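Local atomic coordinates of EmGH1 (Erythrobacter marinus, PDB entry 5Z87), a protein that probably hydrolyses beta-glucosidic bonds as a member of glycosyl hydrolase family 3 and binds magnesium ions. Residues 629-634 / 657-662; 582-587 / 625-630; 45-50 / 372-377. One frame throughout, in Å; residues are numbered along the deposited sequence.

Contact 1 (629-634 / 657-662)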
ATOM      1  N   ILE A 629       8.492  14.181   1.230  1.00 15.97           N
ATOM      2  CA  ILE A 629       8.013  14.174   2.611  1.00 16.32           C
ATOM      3  C   ILE A 629       6.512  14.450   2.590  1.00 18.21           C
ATOM      4  O   ILE A 629       6.086  15.574   2.297  1.00 16.43           O
ATOM      5  CB  ILE A 629       8.751  15.195   3.486  1.00 15.55           C
ATOM      6  CG1 ILE A 629      10.269  14.926   3.485  1.00 17.51           C
ATOM      7  CG2 ILE A 629       8.173  15.147   4.893  1.00 11.35           C
ATOM      8  CD1 ILE A 629      10.646  13.559   4.061  1.00  9.22           C
ATOM      9  N   VAL A 630       5.699  13.430   2.888  1.00 14.72           N
ATOM     10  CA  VAL A 630       4.252  13.626   2.922  1.00 18.05           C
ATOM     11  C   VAL A 630       3.877  14.332   4.217  1.00 20.61           C
ATOM     12  O   VAL A 630       4.628  14.330   5.193  1.00 17.14           O
ATOM     13  CB  VAL A 630       3.489  12.297   2.775  1.00 16.42           C
ATOM     14  CG1 VAL A 630       3.838  11.617   1.441  1.00 15.12           C
ATOM     15  CG2 VAL A 630       3.804  11.375   3.947  1.00 16.80           C
ATOM     16  N   ARG A 631       2.693  14.948   4.224  1.00 19.86           N
ATOM     17  CA  ARG A 631       2.255  15.664   5.420  1.00 20.49           C
ATOM     18  C   ARG A 631       1.954  14.709   6.569  1.00 20.57           C
ATOM     19  O   ARG A 631       2.229  15.016   7.733  1.00 21.26           O
ATOM     20  CB  ARG A 631       1.032  16.524   5.096  1.00 20.22           C
ATOM     21  CG  ARG A 631       1.428  17.824   4.477  1.00 22.72           C
ATOM     22  CD  ARG A 631       0.287  18.602   3.854  1.00 21.80           C
ATOM     23  NE  ARG A 631       0.895  19.557   2.935  1.00 20.62           N
ATOM     24  CZ  ARG A 631       1.417  20.717   3.307  1.00 21.58           C
ATOM     25  NH1 ARG A 631       1.353  21.086   4.579  1.00 21.63           N
ATOM     26  NH2 ARG A 631       1.999  21.504   2.409  1.00 20.32           N
ATOM     27  N   ASN A 632       1.376  13.555   6.272  1.00 15.95           N
ATOM     28  CA  ASN A 632       1.066  12.623   7.333  1.00 18.70           C
ATOM     29  C   ASN A 632       1.012  11.228   6.748  1.00 16.17           C
ATOM     30  O   ASN A 632       0.844  11.043   5.542  1.00 15.81           O
ATOM     31  CB  ASN A 632      -0.252  12.966   8.040  1.00 17.47           C
ATOM     32  CG  ASN A 632      -1.468  12.764   7.146  1.00 16.94           C
ATOM     33  OD1 ASN A 632      -1.931  11.640   6.944  1.00 20.33           O
ATOM     34  ND2 ASN A 632      -2.004  13.859   6.625  1.00 18.61           N
ATOM     35  N   VAL A 633       1.138  10.249   7.644  1.00 17.22           N
ATOM     36  CA  VAL A 633       1.245   8.855   7.271  1.00 17.28           C
ATOM     37  C   VAL A 633      -0.023   8.336   6.592  1.00 21.87           C
ATOM     38  O   VAL A 633       0.014   7.297   5.932  1.00 18.81           O
ATOM     39  CB  VAL A 633       1.602   8.044   8.529  1.00 13.88           C
ATOM     40  CG1 VAL A 633       0.393   7.966   9.491  1.00 15.01           C
ATOM     41  CG2 VAL A 633       2.078   6.669   8.155  1.00 15.89           C
ATOM     42  N   GLY A 634      -1.148   9.042   6.720  1.00 22.23           N
ATOM     43  CA  GLY A 634      -2.372   8.613   6.061  1.00 13.13           C
ATOM     44  C   GLY A 634      -2.438   8.927   4.580  1.00 16.07           C
ATOM     45  O   GLY A 634      -3.348   8.453   3.894  1.00 18.30           O
ATOM     46  N   THR A 657      -1.010  18.193  -0.608  1.00 22.29           N
ATOM     47  CA  THR A 657       0.305  18.431  -1.173  1.00 20.57           C
ATOM     48  C   THR A 657       1.363  17.815  -0.267  1.00 20.10           C
ATOM     49  O   THR A 657       1.129  17.600   0.921  1.00 17.85           O
ATOM     50  CB  THR A 657       0.574  19.927  -1.318  1.00 27.75           C
ATOM     51  OG1 THR A 657       0.499  20.541  -0.020  1.00 20.08           O
ATOM     52  CG2 THR A 657      -0.431  20.568  -2.291  1.00 12.19           C
ATOM     53  N   PRO A 658       2.533  17.509  -0.803  1.00 17.97           N
ATOM     54  CA  PRO A 658       3.614  17.068   0.072  1.00 20.56           C
ATOM     55  C   PRO A 658       4.038  18.211   0.978  1.00 21.24           C
ATOM     56  O   PRO A 658       3.847  19.390   0.663  1.00 22.12           O
ATOM     57  CB  PRO A 658       4.723  16.661  -0.905  1.00 20.39           C
ATOM     58  CG  PRO A 658       4.363  17.335  -2.202  1.00 20.06           C
ATOM     59  CD  PRO A 658       2.894  17.441  -2.229  1.00 16.61           C
ATOM     60  N   LEU A 659       4.580  17.852   2.139  1.00 16.95           N
ATOM     61  CA  LEU A 659       5.168  18.868   3.006  1.00 21.73           C
ATOM     62  C   LEU A 659       6.405  19.477   2.354  1.00 20.67           C
ATOM     63  O   LEU A 659       6.554  20.700   2.289  1.00 22.13           O
ATOM     64  CB  LEU A 659       5.493  18.256   4.372  1.00 14.81           C
ATOM     65  CG  LEU A 659       5.980  19.263   5.422  1.00 25.76           C
ATOM     66  CD1 LEU A 659       4.931  20.350   5.708  1.00 24.94           C
ATOM     67  CD2 LEU A 659       6.371  18.560   6.713  1.00 17.15           C
ATOM     68  N   TYR A 660       7.287  18.631   1.828  1.00 20.56           N
ATOM     69  CA  TYR A 660       8.398  19.041   0.981  1.00 19.41           C
ATOM     70  C   TYR A 660       8.460  18.077  -0.200  1.00 17.69           C
ATOM     71  O   TYR A 660       8.383  16.852  -0.007  1.00 18.17           O
ATOM     72  CB  TYR A 660       9.742  19.037   1.739  1.00 18.97           C
ATOM     73  CG  TYR A 660       9.746  19.747   3.082  1.00 19.20           C
ATOM     74  CD1 TYR A 660       9.824  21.138   3.167  1.00 18.80           C
ATOM     75  CD2 TYR A 660       9.700  19.027   4.262  1.00 16.52           C
ATOM     76  CE1 TYR A 660       9.838  21.781   4.402  1.00 19.00           C
ATOM     77  CE2 TYR A 660       9.715  19.661   5.505  1.00 19.97           C
ATOM     78  CZ  TYR A 660       9.788  21.035   5.564  1.00 24.11           C
ATOM     79  OH  TYR A 660       9.809  21.651   6.791  1.00 19.04           O
ATOM     80  N   PRO A 661       8.610  18.571  -1.420  1.00 18.87           N
ATOM     81  CA  PRO A 661       8.666  17.672  -2.574  1.00 17.66           C
ATOM     82  C   PRO A 661      10.049  17.073  -2.755  1.00 19.93           C
ATOM     83  O   PRO A 661      11.053  17.594  -2.268  1.00 19.47           O
ATOM     84  CB  PRO A 661       8.310  18.586  -3.747  1.00 16.62           C
ATOM     85  CG  PRO A 661       8.811  19.931  -3.317  1.00 23.77           C
ATOM     86  CD  PRO A 661       8.592  19.986  -1.820  1.00 19.40           C
ATOM     87  N   PHE A 662      10.079  15.947  -3.470  1.00 19.88           N
ATOM     88  CA  PHE A 662      11.343  15.350  -3.873  1.00 13.91           C
ATOM     89  C   PHE A 662      12.241  16.392  -4.536  1.00 16.43           C
ATOM     90  O   PHE A 662      11.795  17.173  -5.382  1.00 15.89           O
ATOM     91  CB  PHE A 662      11.105  14.181  -4.840  1.00 14.67           C
ATOM     92  CG  PHE A 662      12.382  13.611  -5.434  1.00 18.43           C
ATOM     93  CD1 PHE A 662      13.075  12.595  -4.786  1.00 16.13           C
ATOM     94  CD2 PHE A 662      12.894  14.102  -6.630  1.00 14.67           C
ATOM     95  CE1 PHE A 662      14.242  12.083  -5.321  1.00 19.85           C
ATOM     96  CE2 PHE A 662      14.055  13.589  -7.166  1.00 16.04           C
ATOM     97  CZ  PHE A 662      14.733  12.575  -6.511  1.00 17.39           C
TER
HETATM   98  O   HOH W   1       1.326  15.065   1.620  1.00 13.18           O

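Contact 2 (582-587 / 625-630)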
ATOM      1  N   GLY A 582      16.755   8.788  11.477  1.00 20.91           N
ATOM      2  CA  GLY A 582      16.922   7.799  10.424  1.00 22.53           C
ATOM      3  C   GLY A 582      15.950   7.917   9.256  1.00 18.98           C
ATOM      4  O   GLY A 582      16.316   8.414   8.190  1.00 23.25           O
ATOM      5  N   ARG A 583      14.717   7.461   9.436  1.00 15.47           N
ATOM      6  CA  ARG A 583      13.716   7.529   8.364  1.00 24.23           C
ATOM      7  C   ARG A 583      13.364   8.976   8.017  1.00 20.24           C
ATOM      8  O   ARG A 583      13.519   9.881   8.841  1.00 23.45           O
ATOM      9  CB  ARG A 583      12.445   6.808   8.786  1.00 15.06           C
ATOM     10  CG  ARG A 583      11.816   7.444  10.023  1.00 19.89           C
ATOM     11  CD  ARG A 583      10.382   6.995  10.241  1.00 20.04           C
ATOM     12  NE  ARG A 583      10.270   5.538  10.270  1.00 20.50           N
ATOM     13  CZ  ARG A 583      10.566   4.794  11.330  1.00 24.65           C
ATOM     14  NH1 ARG A 583      10.989   5.377  12.452  1.00 19.50           N
ATOM     15  NH2 ARG A 583      10.427   3.472  11.270  1.00 16.99           N
ATOM     16  N   PRO A 584      12.859   9.218   6.809  1.00 23.32           N
ATOM     17  CA  PRO A 584      12.243  10.522   6.534  1.00 17.21           C
ATOM     18  C   PRO A 584      11.117  10.771   7.519  1.00 21.95           C
ATOM     19  O   PRO A 584      10.274   9.898   7.744  1.00 21.30           O
ATOM     20  CB  PRO A 584      11.720  10.377   5.101  1.00 18.20           C
ATOM     21  CG  PRO A 584      12.538   9.256   4.498  1.00 21.28           C
ATOM     22  CD  PRO A 584      12.779   8.315   5.647  1.00 23.24           C
ATOM     23  N   LEU A 585      11.107  11.970   8.110  1.00 23.10           N
ATOM     24  CA  LEU A 585      10.081  12.357   9.077  1.00 21.38           C
ATOM     25  C   LEU A 585       9.192  13.465   8.517  1.00 19.28           C
ATOM     26  O   LEU A 585       9.608  14.248   7.659  1.00 16.02           O
ATOM     27  CB  LEU A 585      10.709  12.821  10.395  1.00 16.42           C
ATOM     28  CG  LEU A 585      11.332  11.699  11.237  1.00 18.96           C
ATOM     29  CD1 LEU A 585      12.115  12.257  12.398  1.00 20.23           C
ATOM     30  CD2 LEU A 585      10.269  10.732  11.731  1.00 22.91           C
ATOM     31  N   SER A 586       7.961  13.535   9.024  1.00 16.77           N
ATOM     32  CA  SER A 586       6.974  14.519   8.575  1.00 20.87           C
ATOM     33  C   SER A 586       6.626  15.421   9.752  1.00 18.92           C
ATOM     34  O   SER A 586       5.565  15.267  10.378  1.00 19.27           O
ATOM     35  CB  SER A 586       5.725  13.844   8.017  1.00 18.00           C
ATOM     36  OG  SER A 586       6.048  13.162   6.827  1.00 20.49           O
ATOM     37  N   PRO A 587       7.494  16.372  10.073  1.00 18.91           N
ATOM     38  CA  PRO A 587       7.378  17.189  11.293  1.00 22.81           C
ATOM     39  C   PRO A 587       6.497  18.417  11.039  1.00 22.76           C
ATOM     40  O   PRO A 587       6.956  19.550  10.872  1.00 21.59           O
ATOM     41  CB  PRO A 587       8.836  17.551  11.581  1.00 14.87           C
ATOM     42  CG  PRO A 587       9.433  17.699  10.160  1.00 16.62           C
ATOM     43  CD  PRO A 587       8.612  16.826   9.226  1.00 19.87           C
ATOM     44  N   LEU A 625      16.410  16.977  -0.841  1.00 19.32           N
ATOM     45  CA  LEU A 625      15.701  15.790  -0.353  1.00 17.50           C
ATOM     46  C   LEU A 625      15.717  14.687  -1.411  1.00 22.28           C
ATOM     47  O   LEU A 625      15.419  14.954  -2.588  1.00 24.10           O
ATOM     48  CB  LEU A 625      14.270  16.143   0.027  1.00 18.27           C
ATOM     49  CG  LEU A 625      14.172  16.840   1.383  1.00 22.96           C
ATOM     50  CD1 LEU A 625      12.748  17.305   1.636  1.00 12.07           C
ATOM     51  CD2 LEU A 625      14.662  15.919   2.508  1.00 12.18           C
ATOM     52  N   PRO A 626      16.104  13.460  -1.059  1.00 20.82           N
ATOM     53  CA  PRO A 626      16.028  12.342  -2.016  1.00 24.55           C
ATOM     54  C   PRO A 626      14.745  11.528  -1.894  1.00 22.62           C
ATOM     55  O   PRO A 626      14.632  10.486  -2.558  1.00 17.80           O
ATOM     56  CB  PRO A 626      17.240  11.499  -1.612  1.00 17.24           C
ATOM     57  CG  PRO A 626      17.255  11.645  -0.081  1.00 22.04           C
ATOM     58  CD  PRO A 626      16.783  13.065   0.194  1.00 22.16           C
ATOM     59  N   VAL A 627      13.819  11.971  -1.047  1.00 19.88           N
ATOM     60  CA  VAL A 627      12.489  11.402  -0.908  1.00 17.45           C
ATOM     61  C   VAL A 627      11.494  12.552  -0.924  1.00 21.84           C
ATOM     62  O   VAL A 627      11.852  13.717  -0.735  1.00 21.07           O
ATOM     63  CB  VAL A 627      12.330  10.600   0.400  1.00 20.10           C
ATOM     64  CG1 VAL A 627      13.111   9.312   0.354  1.00 15.89           C
ATOM     65  CG2 VAL A 627      12.762  11.476   1.593  1.00 14.99           C
ATOM     66  N   THR A 628      10.225  12.208  -1.119  1.00 24.41           N
ATOM     67  CA  THR A 628       9.133  13.136  -0.873  1.00 16.12           C
ATOM     68  C   THR A 628       8.764  13.042   0.599  1.00 16.80           C
ATOM     69  O   THR A 628       8.744  11.949   1.167  1.00 16.57           O
ATOM     70  CB  THR A 628       7.921  12.806  -1.751  1.00 15.25           C
ATOM     71  OG1 THR A 628       8.245  13.062  -3.115  1.00 15.93           O
ATOM     72  CG2 THR A 628       6.703  13.661  -1.369  1.00 15.58           C
ATOM     73  N   ILE A 629       8.492  14.181   1.230  1.00 15.97           N
ATOM     74  CA  ILE A 629       8.013  14.174   2.611  1.00 16.32           C
ATOM     75  C   ILE A 629       6.512  14.450   2.590  1.00 18.21           C
ATOM     76  O   ILE A 629       6.086  15.574   2.297  1.00 16.43           O
ATOM     77  CB  ILE A 629       8.751  15.195   3.486  1.00 15.55           C
ATOM     78  CG1 ILE A 629      10.269  14.926   3.485  1.00 17.51           C
ATOM     79  CG2 ILE A 629       8.173  15.147   4.893  1.00 11.35           C
ATOM     80  CD1 ILE A 629      10.646  13.559   4.061  1.00  9.22           C
ATOM     81  N   VAL A 630       5.699  13.430   2.888  1.00 14.72           N
ATOM     82  CA  VAL A 630       4.252  13.626   2.922  1.00 18.05           C
ATOM     83  C   VAL A 630       3.877  14.332   4.217  1.00 20.61           C
ATOM     84  O   VAL A 630       4.628  14.330   5.193  1.00 17.14           O
ATOM     85  CB  VAL A 630       3.489  12.297   2.775  1.00 16.42           C
ATOM     86  CG1 VAL A 630       3.838  11.617   1.441  1.00 15.12           C
ATOM     87  CG2 VAL A 630       3.804  11.375   3.947  1.00 16.80           C
TER

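Contact 3 (45-50 / 372-377)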
ATOM      1  N   ARG A  45      38.258 -18.953 -15.340  1.00 27.25           N
ATOM      2  CA  ARG A  45      38.993 -20.123 -15.803  1.00 31.55           C
ATOM      3  C   ARG A  45      39.761 -20.780 -14.661  1.00 24.11           C
ATOM      4  O   ARG A  45      39.808 -22.012 -14.573  1.00 23.45           O
ATOM      5  CB  ARG A  45      39.898 -19.733 -16.968  1.00 27.81           C
ATOM      6  CG  ARG A  45      39.056 -19.415 -18.218  1.00 31.43           C
ATOM      7  CD  ARG A  45      39.863 -18.877 -19.390  1.00 34.01           C
ATOM      8  NE  ARG A  45      40.668 -19.921 -20.019  1.00 47.24           N
ATOM      9  CZ  ARG A  45      41.571 -19.694 -20.968  1.00 54.20           C
ATOM     10  NH1 ARG A  45      41.781 -18.455 -21.401  1.00 39.76           N
ATOM     11  NH2 ARG A  45      42.265 -20.702 -21.477  1.00 47.04           N
ATOM     12  N   ARG A  46      40.306 -19.986 -13.735  1.00 23.56           N
ATOM     13  CA  ARG A  46      40.947 -20.589 -12.571  1.00 20.91           C
ATOM     14  C   ARG A  46      39.933 -21.326 -11.712  1.00 24.62           C
ATOM     15  O   ARG A  46      40.246 -22.380 -11.144  1.00 30.91           O
ATOM     16  CB  ARG A  46      41.696 -19.533 -11.753  1.00 21.29           C
ATOM     17  CG  ARG A  46      42.832 -18.872 -12.528  1.00 28.06           C
ATOM     18  CD  ARG A  46      43.462 -17.724 -11.757  1.00 23.79           C
ATOM     19  NE  ARG A  46      44.139 -18.212 -10.562  1.00 22.86           N
ATOM     20  CZ  ARG A  46      44.751 -17.435  -9.676  1.00 27.77           C
ATOM     21  NH1 ARG A  46      44.770 -16.118  -9.839  1.00 29.64           N
ATOM     22  NH2 ARG A  46      45.336 -17.980  -8.617  1.00 24.76           N
ATOM     23  N   ALA A  47      38.701 -20.809 -11.621  1.00 27.18           N
ATOM     24  CA  ALA A  47      37.692 -21.465 -10.782  1.00 29.29           C
ATOM     25  C   ALA A  47      37.244 -22.793 -11.381  1.00 25.10           C
ATOM     26  O   ALA A  47      37.075 -23.782 -10.660  1.00 25.83           O
ATOM     27  CB  ALA A  47      36.481 -20.547 -10.569  1.00 20.57           C
ATOM     28  N   ALA A  48      37.036 -22.838 -12.697  1.00 23.97           N
ATOM     29  CA  ALA A  48      36.700 -24.110 -13.333  1.00 33.71           C
ATOM     30  C   ALA A  48      37.816 -25.132 -13.137  1.00 24.00           C
ATOM     31  O   ALA A  48      37.562 -26.285 -12.771  1.00 27.55           O
ATOM     32  CB  ALA A  48      36.417 -23.896 -14.821  1.00 28.66           C
ATOM     33  N   ALA A  49      39.065 -24.723 -13.374  1.00 27.62           N
ATOM     34  CA  ALA A  49      40.178 -25.656 -13.217  1.00 29.99           C
ATOM     35  C   ALA A  49      40.243 -26.203 -11.794  1.00 30.06           C
ATOM     36  O   ALA A  49      40.485 -27.399 -11.586  1.00 29.13           O
ATOM     37  CB  ALA A  49      41.491 -24.976 -13.605  1.00 20.48           C
ATOM     38  N   LEU A  50      39.999 -25.349 -10.799  1.00 32.00           N
ATOM     39  CA  LEU A  50      40.046 -25.809  -9.418  1.00 23.15           C
ATOM     40  C   LEU A  50      38.873 -26.719  -9.104  1.00 27.27           C
ATOM     41  O   LEU A  50      39.032 -27.743  -8.419  1.00 23.65           O
ATOM     42  CB  LEU A  50      40.062 -24.610  -8.470  1.00 23.60           C
ATOM     43  CG  LEU A  50      40.000 -24.921  -6.972  1.00 24.13           C
ATOM     44  CD1 LEU A  50      41.160 -25.821  -6.569  1.00 23.87           C
ATOM     45  CD2 LEU A  50      39.981 -23.633  -6.129  1.00 22.21           C
ATOM     46  N   ALA A 372      27.012 -23.688  -7.951  1.00 19.87           N
ATOM     47  CA  ALA A 372      27.163 -22.708  -6.884  1.00 23.58           C
ATOM     48  C   ALA A 372      28.626 -22.566  -6.463  1.00 26.29           C
ATOM     49  O   ALA A 372      29.159 -21.448  -6.403  1.00 22.24           O
ATOM     50  CB  ALA A 372      26.279 -23.098  -5.698  1.00 17.50           C
ATOM     51  N   ALA A 373      29.306 -23.688  -6.191  1.00 20.33           N
ATOM     52  CA  ALA A 373      30.687 -23.605  -5.707  1.00 20.71           C
ATOM     53  C   ALA A 373      31.612 -22.956  -6.730  1.00 24.47           C
ATOM     54  O   ALA A 373      32.583 -22.289  -6.356  1.00 24.06           O
ATOM     55  CB  ALA A 373      31.205 -24.988  -5.320  1.00 20.74           C
ATOM     56  N   GLU A 374      31.321 -23.102  -8.022  1.00 22.71           N
ATOM     57  CA  GLU A 374      32.220 -22.516  -9.001  1.00 24.62           C
ATOM     58  C   GLU A 374      32.084 -20.998  -9.023  1.00 24.75           C
ATOM     59  O   GLU A 374      33.087 -20.291  -9.166  1.00 25.72           O
ATOM     60  CB  GLU A 374      31.980 -23.119 -10.392  1.00 22.04           C
ATOM     61  CG  GLU A 374      33.081 -22.725 -11.373  1.00 29.39           C
ATOM     62  CD  GLU A 374      32.983 -23.416 -12.725  1.00 36.46           C
ATOM     63  OE1 GLU A 374      32.658 -24.631 -12.759  1.00 27.19           O
ATOM     64  OE2 GLU A 374      33.232 -22.730 -13.749  1.00 29.32           O
ATOM     65  N   ARG A 375      30.855 -20.481  -8.871  1.00 26.52           N
ATOM     66  CA  ARG A 375      30.653 -19.036  -8.762  1.00 17.46           C
ATOM     67  C   ARG A 375      31.440 -18.470  -7.590  1.00 19.40           C
ATOM     68  O   ARG A 375      32.153 -17.465  -7.725  1.00 21.68           O
ATOM     69  CB  ARG A 375      29.160 -18.715  -8.596  1.00 21.39           C
ATOM     70  CG  ARG A 375      28.339 -18.916  -9.842  1.00 21.40           C
ATOM     71  CD  ARG A 375      26.937 -19.386  -9.522  1.00 23.03           C
ATOM     72  NE  ARG A 375      26.100 -19.366 -10.715  1.00 23.40           N
ATOM     73  CZ  ARG A 375      24.790 -19.588 -10.727  1.00 23.25           C
ATOM     74  NH1 ARG A 375      24.139 -19.855  -9.602  1.00 21.68           N
ATOM     75  NH2 ARG A 375      24.130 -19.548 -11.874  1.00 24.09           N
ATOM     76  N   ILE A 376      31.319 -19.122  -6.430  1.00 20.55           N
ATOM     77  CA  ILE A 376      32.035 -18.717  -5.222  1.00 21.57           C
ATOM     78  C   ILE A 376      33.540 -18.682  -5.470  1.00 24.21           C
ATOM     79  O   ILE A 376      34.219 -17.699  -5.145  1.00 23.25           O
ATOM     80  CB  ILE A 376      31.691 -19.670  -4.069  1.00 21.44           C
ATOM     81  CG1 ILE A 376      30.206 -19.590  -3.734  1.00 24.20           C
ATOM     82  CG2 ILE A 376      32.565 -19.363  -2.848  1.00 23.36           C
ATOM     83  CD1 ILE A 376      29.804 -18.237  -3.193  1.00 21.33           C
ATOM     84  N   LEU A 377      34.083 -19.769  -6.032  1.00 30.90           N
ATOM     85  CA  LEU A 377      35.520 -19.851  -6.293  1.00 24.91           C
ATOM     86  C   LEU A 377      35.974 -18.754  -7.246  1.00 22.53           C
ATOM     87  O   LEU A 377      37.022 -18.132  -7.036  1.00 23.96           O
ATOM     88  CB  LEU A 377      35.860 -21.226  -6.862  1.00 24.59           C
ATOM     89  CG  LEU A 377      35.654 -22.344  -5.841  1.00 25.85           C
ATOM     90  CD1 LEU A 377      35.853 -23.698  -6.511  1.00 27.79           C
ATOM     91  CD2 LEU A 377      36.588 -22.168  -4.660  1.00 17.79           C
TER

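Contact 1 (629-634 / 657-662)
Thr657 receives the side chain of Arg631, which lies beside it and points the same way. The arginine runs extended, with NE anti to CB (chi3 -161°), and Arg631 NE donates to Thr657 O at 2.8 Å from above the carbonyl plane, 51° out of it. A water links the same carbonyl (2.6 Å to Thr657 O) to the backbone of Arg631 (2.9 Å to its N). Thr657 OG1, whose stronger partner is Asp655 OD1, is a weaker acceptor for the guanidinium, 3.0 Å from Arg631 NH2. Pro658 adds its O as a further weak acceptor for NH2; arginine suits the place because one flat group can serve several oxygens. Leu659 crosses the arginine at about a right angle and lays CD1 over one face of the guanidinium, 3.8 Å from Arg631 NH1. An alanine in place of Arg631 would probably leave Thr657 O without its NE donor and open a gap beside that leucine methyl. Leu659 N also approaches Ile629 O (2.7 Å), though the bond is bent and weak. At Tyr660 the backbones pair: Ile629 N donates to Tyr660 O at 2.9 Å, nearly straight at 165°, and Tyr660 N returns a weak bond to Ile629 O. Tyr660 also turns its ring edge to the branched CB of Ile629, 4.0 Å from CD2, while its hydroxyl bonds Gln421. This single antiparallel bridge, with Leu659 and Tyr660 both set opposite Ile629, is a classic beta bulge, here joining two parts of the long loop between helix 607-615 and strand 671-678.

Contact 2 (582-587 / 625-630)
The backbones of Ser586 and Ile629 come closest, 6.1 Å between their CA atoms, and since no backbone hydrogen bond joins the two irregular segments, side chains make the contact. Ile629 directs its side chain toward the 582-587 loop and uses both branches. Its CG2, anti to the backbone N, presses against the carbonyl oxygen of Leu585 at 3.2 Å and lies 3.5 Å from Ser586 OG. The longer arm carries CD1 to the proline ring, 3.5 Å from Pro584 CB. A beta-branched residue with one short and one long arm fits this double task. The 582-587 loop leads from strand 574-580, part of the six-stranded mixed sheet of the C-terminal alpha/beta domain, into helix 588-593, with Pro587 at the N-cap; the contact thus lays part of the later loop over a strand-to-helix turn. Val627 meets the same proline at about a right angle, its CG2 lying 3.7 Å from Pro584 CG. Rigid and apolar, the ring of Pro584 offers both hydrocarbon neighbours a fixed surface, and Met147 of helix 146-150 touches Pro584 and Val627 as well. The polar link is made by Ser586, whose OG stands anti to its own carbonyl carbon (chi1 -67°) and donates to Val630 O. The modelled 2.5 Å from Ser586 OG to Val630 O is very short, so its exact length is doubtful. Serine is small enough to place this hydroxyl beside the Ile629 methyl within a buried contact.

Contact 3 (45-50 / 372-377)
Glu374 sets CG anti to its backbone N (chi1 -169°) and runs extended from there, which carries its carboxylate across to Ala48. Leu377 instead holds CG anti to its carbonyl carbon (chi1 -67°), on the way to Leu50. The carboxylate packs against a small residue: Glu374 OE2 lies 3.6 Å from Ala48 CB, and Glu374 CD is 3.8 Å from Ala48 CA. Its other oxygen, OE1, forms a salt bridge with Arg370 of its own helix, which is likely to steady the acid's outer end. Between the two helices sits Ala47, pointing toward the partner, its CB 3.7 Å from Glu374 O and 3.8 Å from Leu377 CB. Alanine suits this place, for its lone CB leaves room for the axes of the two segments to approach to 8.6 Å. Next to it the leucines cross at about a right angle, Leu50 CD2 meeting Leu377 CD2 at 4.0 Å, and Phe381 of the same helix as Leu377 touches both Ala47 and Leu50. No hydrogen bond spans the segments. Their N-to-C directions make an angle of 133°, nearer antiparallel than parallel: close helix-helix packing through small and apolar side chains, joining helix 43-51 to helix 366-382, a helix of the TIM-barrel-type domain of family 3.

Contacts 1 and 2 form one continuous structure, their centres about 8 Å apart. They share Ile629 and Val630, so the chain that bridges to 657-662 also packs on 582-587. Further touches join them: Phe662 CE1 lies 3.2 Å from Pro626 O, and Tyr660 CB lies 3.5 Å from Leu625 CD1. Contact 3 is remote, beyond the centre of the chain, its own centre about 50 Å from that of contact 1 and about 45 Å from that of contact 2. None of the three belongs to the pocket that holds dithiothreitol. A bound magnesium ion lies about 4 Å from the side chain of Leu585 in contact 2.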